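Local coordinates for PbSGBP-B lipoprotein (Prevotella bryantii B14, PDB 6D2Y) that probably binds polysaccharides at the cell surface, as a magnesium-containing lipoprotein of a polysaccharide utilization locus, at residues 103-108 and 205-210. Residues are numbered along the deposited sequence; the frame is centred on the assembly and turned at random.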
ATOM      1  N   GLU A 103      -2.111   6.035 -26.049  1.00 61.61           N
ATOM      2  CA  GLU A 103      -3.339   6.014 -25.267  1.00 63.89           C
ATOM      3  C   GLU A 103      -3.911   4.606 -25.161  1.00 60.04           C
ATOM      4  O   GLU A 103      -3.823   3.807 -26.098  1.00 62.93           O
ATOM      5  CB  GLU A 103      -4.374   6.954 -25.883  1.00 69.41           C
ATOM      6  CG  GLU A 103      -4.026   8.423 -25.729  1.00 76.78           C
ATOM      7  CD  GLU A 103      -3.735   8.799 -24.288  1.00 86.06           C
ATOM      8  OE1 GLU A 103      -4.499   8.374 -23.394  1.00 88.13           O
ATOM      9  OE2 GLU A 103      -2.741   9.515 -24.051  1.00 89.74           O
ATOM     10  N   ILE A 104      -4.496   4.311 -24.008  1.00 52.19           N
ATOM     11  CA  ILE A 104      -5.163   3.022 -23.793  1.00 45.46           C
ATOM     12  C   ILE A 104      -6.431   2.972 -24.641  1.00 44.74           C
ATOM     13  O   ILE A 104      -7.220   3.931 -24.626  1.00 59.54           O
ATOM     14  CB  ILE A 104      -5.487   2.836 -22.308  1.00 54.22           C
ATOM     15  CG1 ILE A 104      -4.257   2.340 -21.546  1.00 56.10           C
ATOM     16  CG2 ILE A 104      -6.654   1.872 -22.124  1.00 59.10           C
ATOM     17  CD1 ILE A 104      -4.147   2.897 -20.147  1.00 50.49           C
ATOM     18  N   PRO A 105      -6.670   1.899 -25.391  1.00 45.58           N
ATOM     19  CA  PRO A 105      -7.893   1.828 -26.201  1.00 49.62           C
ATOM     20  C   PRO A 105      -9.130   1.634 -25.335  1.00 49.73           C
ATOM     21  O   PRO A 105      -9.127   0.850 -24.383  1.00 50.63           O
ATOM     22  CB  PRO A 105      -7.647   0.614 -27.104  1.00 46.63           C
ATOM     23  CG  PRO A 105      -6.686  -0.240 -26.322  1.00 50.00           C
ATOM     24  CD  PRO A 105      -5.805   0.721 -25.576  1.00 45.26           C
ATOM     25  N   SER A 106     -10.200   2.358 -25.682  1.00 47.50           N
ATOM     26  CA  SER A 106     -11.451   2.244 -24.935  1.00 58.25           C
ATOM     27  C   SER A 106     -12.256   1.025 -25.371  1.00 54.20           C
ATOM     28  O   SER A 106     -12.873   0.356 -24.537  1.00 55.56           O
ATOM     29  CB  SER A 106     -12.285   3.515 -25.095  1.00 63.50           C
ATOM     30  OG  SER A 106     -11.750   4.569 -24.310  1.00 72.39           O
ATOM     31  N   VAL A 107     -12.280   0.728 -26.669  1.00 50.47           N
ATOM     32  CA  VAL A 107     -12.864  -0.498 -27.205  1.00 48.18           C
ATOM     33  C   VAL A 107     -11.735  -1.267 -27.886  1.00 46.65           C
ATOM     34  O   VAL A 107     -11.120  -0.777 -28.840  1.00 41.63           O
ATOM     35  CB  VAL A 107     -14.031  -0.208 -28.161  1.00 57.75           C
ATOM     36  CG1 VAL A 107     -13.655   0.863 -29.165  1.00 66.27           C
ATOM     37  CG2 VAL A 107     -14.461  -1.496 -28.875  1.00 60.03           C
ATOM     38  N   VAL A 108     -11.418  -2.448 -27.362  1.00 39.58           N
ATOM     39  CA  VAL A 108     -10.297  -3.248 -27.840  1.00 43.44           C
ATOM     40  C   VAL A 108     -10.829  -4.352 -28.743  1.00 48.68           C
ATOM     41  O   VAL A 108     -11.762  -5.078 -28.377  1.00 47.38           O
ATOM     42  CB  VAL A 108      -9.483  -3.819 -26.663  1.00 44.36           C
ATOM     43  CG1 VAL A 108     -10.375  -4.548 -25.670  1.00 50.51           C
ATOM     44  CG2 VAL A 108      -8.382  -4.751 -27.164  1.00 47.19           C
ATOM     45  N   ASP A 205      -7.977  -9.117 -15.589  1.00 61.47           N
ATOM     46  CA  ASP A 205      -8.654  -8.530 -16.739  1.00 60.04           C
ATOM     47  C   ASP A 205      -8.028  -9.117 -18.002  1.00 57.47           C
ATOM     48  O   ASP A 205      -7.378 -10.167 -17.954  1.00 60.76           O
ATOM     49  CB  ASP A 205      -8.597  -6.991 -16.681  1.00 56.48           C
ATOM     50  CG  ASP A 205      -7.180  -6.443 -16.736  1.00 54.59           C
ATOM     51  OD1 ASP A 205      -6.223  -7.233 -16.875  1.00 58.93           O
ATOM     52  OD2 ASP A 205      -7.027  -5.207 -16.639  1.00 50.44           O
ATOM     53  N   LYS A 206      -8.214  -8.433 -19.134  1.00 51.89           N
ATOM     54  CA  LYS A 206      -7.723  -8.948 -20.408  1.00 50.71           C
ATOM     55  C   LYS A 206      -6.206  -9.069 -20.429  1.00 54.20           C
ATOM     56  O   LYS A 206      -5.664  -9.943 -21.115  1.00 59.68           O
ATOM     57  CB  LYS A 206      -8.194  -8.047 -21.551  1.00 52.70           C
ATOM     58  CG  LYS A 206      -8.024  -8.650 -22.935  1.00 54.89           C
ATOM     59  CD  LYS A 206      -8.245  -7.612 -24.025  1.00 51.60           C
ATOM     60  CE  LYS A 206      -8.095  -8.230 -25.404  1.00 48.53           C
ATOM     61  NZ  LYS A 206      -6.723  -8.018 -25.938  1.00 53.71           N
ATOM     62  N   TYR A 207      -5.506  -8.223 -19.680  1.00 48.76           N
ATOM     63  CA  TYR A 207      -4.060  -8.100 -19.794  1.00 53.29           C
ATOM     64  C   TYR A 207      -3.295  -8.865 -18.721  1.00 58.40           C
ATOM     65  O   TYR A 207      -2.064  -8.785 -18.690  1.00 66.84           O
ATOM     66  CB  TYR A 207      -3.668  -6.620 -19.769  1.00 46.87           C
ATOM     67  CG  TYR A 207      -4.426  -5.802 -20.793  1.00 48.74           C
ATOM     68  CD1 TYR A 207      -4.257  -6.031 -22.153  1.00 46.24           C
ATOM     69  CD2 TYR A 207      -5.321  -4.812 -20.403  1.00 48.80           C
ATOM     70  CE1 TYR A 207      -4.948  -5.296 -23.095  1.00 44.85           C
ATOM     71  CE2 TYR A 207      -6.020  -4.069 -21.341  1.00 47.63           C
ATOM     72  CZ  TYR A 207      -5.827  -4.316 -22.685  1.00 49.96           C
ATOM     73  OH  TYR A 207      -6.514  -3.583 -23.627  1.00 52.50           O
ATOM     74  N   GLY A 208      -3.980  -9.607 -17.853  1.00 54.30           N
ATOM     75  CA  GLY A 208      -3.285 -10.448 -16.896  1.00 60.50           C
ATOM     76  C   GLY A 208      -3.893 -10.502 -15.510  1.00 60.85           C
ATOM     77  O   GLY A 208      -4.889  -9.828 -15.226  1.00 62.94           O
ATOM     78  N   SER A 209      -3.293 -11.311 -14.636  1.00 62.53           N
ATOM     79  CA  SER A 209      -3.730 -11.478 -13.258  1.00 61.94           C
ATOM     80  C   SER A 209      -2.611 -11.050 -12.319  1.00 67.70           C
ATOM     81  O   SER A 209      -1.436 -11.334 -12.571  1.00 68.09           O
ATOM     82  CB  SER A 209      -4.112 -12.933 -12.967  1.00 65.97           C
ATOM     83  OG  SER A 209      -5.416 -13.228 -13.429  1.00 76.62           O
ATOM     84  N   THR A 210      -2.980 -10.373 -11.234  1.00 63.51           N
ATOM     85  CA  THR A 210      -2.010  -9.921 -10.246  1.00 68.60           C
ATOM     86  C   THR A 210      -2.598 -10.076  -8.852  1.00 64.57           C
ATOM     87  O   THR A 210      -3.744  -9.684  -8.611  1.00 54.61           O
ATOM     88  CB  THR A 210      -1.597  -8.465 -10.492  1.00 74.71           C
ATOM     89  OG1 THR A 210      -2.754  -7.685 -10.820  1.00 76.25           O
ATOM     90  CG2 THR A 210      -0.587  -8.380 -11.633  1.00 75.24           C
TER
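At the junction between the N-terminal beta domain and the IPT/TIG domain, the tip of a beta hairpin meets an interstrand loop, and K206 and Y207 reach across to V108 and P105. The hairpin joins strands 200-205 and 208-215. The loop links strands 95-99 and 111-116.

V108 touches both hairpin side chains. V108 CG2 lies 3.9 Å from K206 CE, and V108 CG1 lies 4.1 Å from K206 CD. K206 passes V108 at a slant, with the methylenes against the methyl groups. CG of K206 stands anti to the backbone N (chi1 -166°), and the chain runs extended as far as CE. It then bends at chi4, -96°. K206 NZ is 3.9 Å from V108 CG2, but its charge is paired in a salt bridge with D110, just past the loop segment.

The phenol end of Y207 also comes up to the loop. Y207 OH is 4.2 Å from V108 CG2 and 4.3 Å from P105 CG. These are van der Waals contacts of the hydroxyl oxygen with aliphatic carbons. The hydroxyl hydrogen-bonds to the OH of Y159, and Y159 OH also bonds to the carbonyl O of P105. Y159 thus links hairpin and loop where they make no direct hydrogen bond. K206 CB packs over one face of the Y207 ring, 4.3 Å above its centre.

The backbone behind them is a type I turn from D205 to G208. D205 OD1 accepts from Y207 N at 3.1 Å, with the nitrogen well above the carboxylate plane, and helps hold the turn. At the phi of G208, 141°, a side chain would press on the carbonyl O of Y207, which suits a residue without one. The arrangement is a two-residue beta hairpin with a type I turn and an Asx turn, set against a neighbouring domain's loop at an interdomain junction.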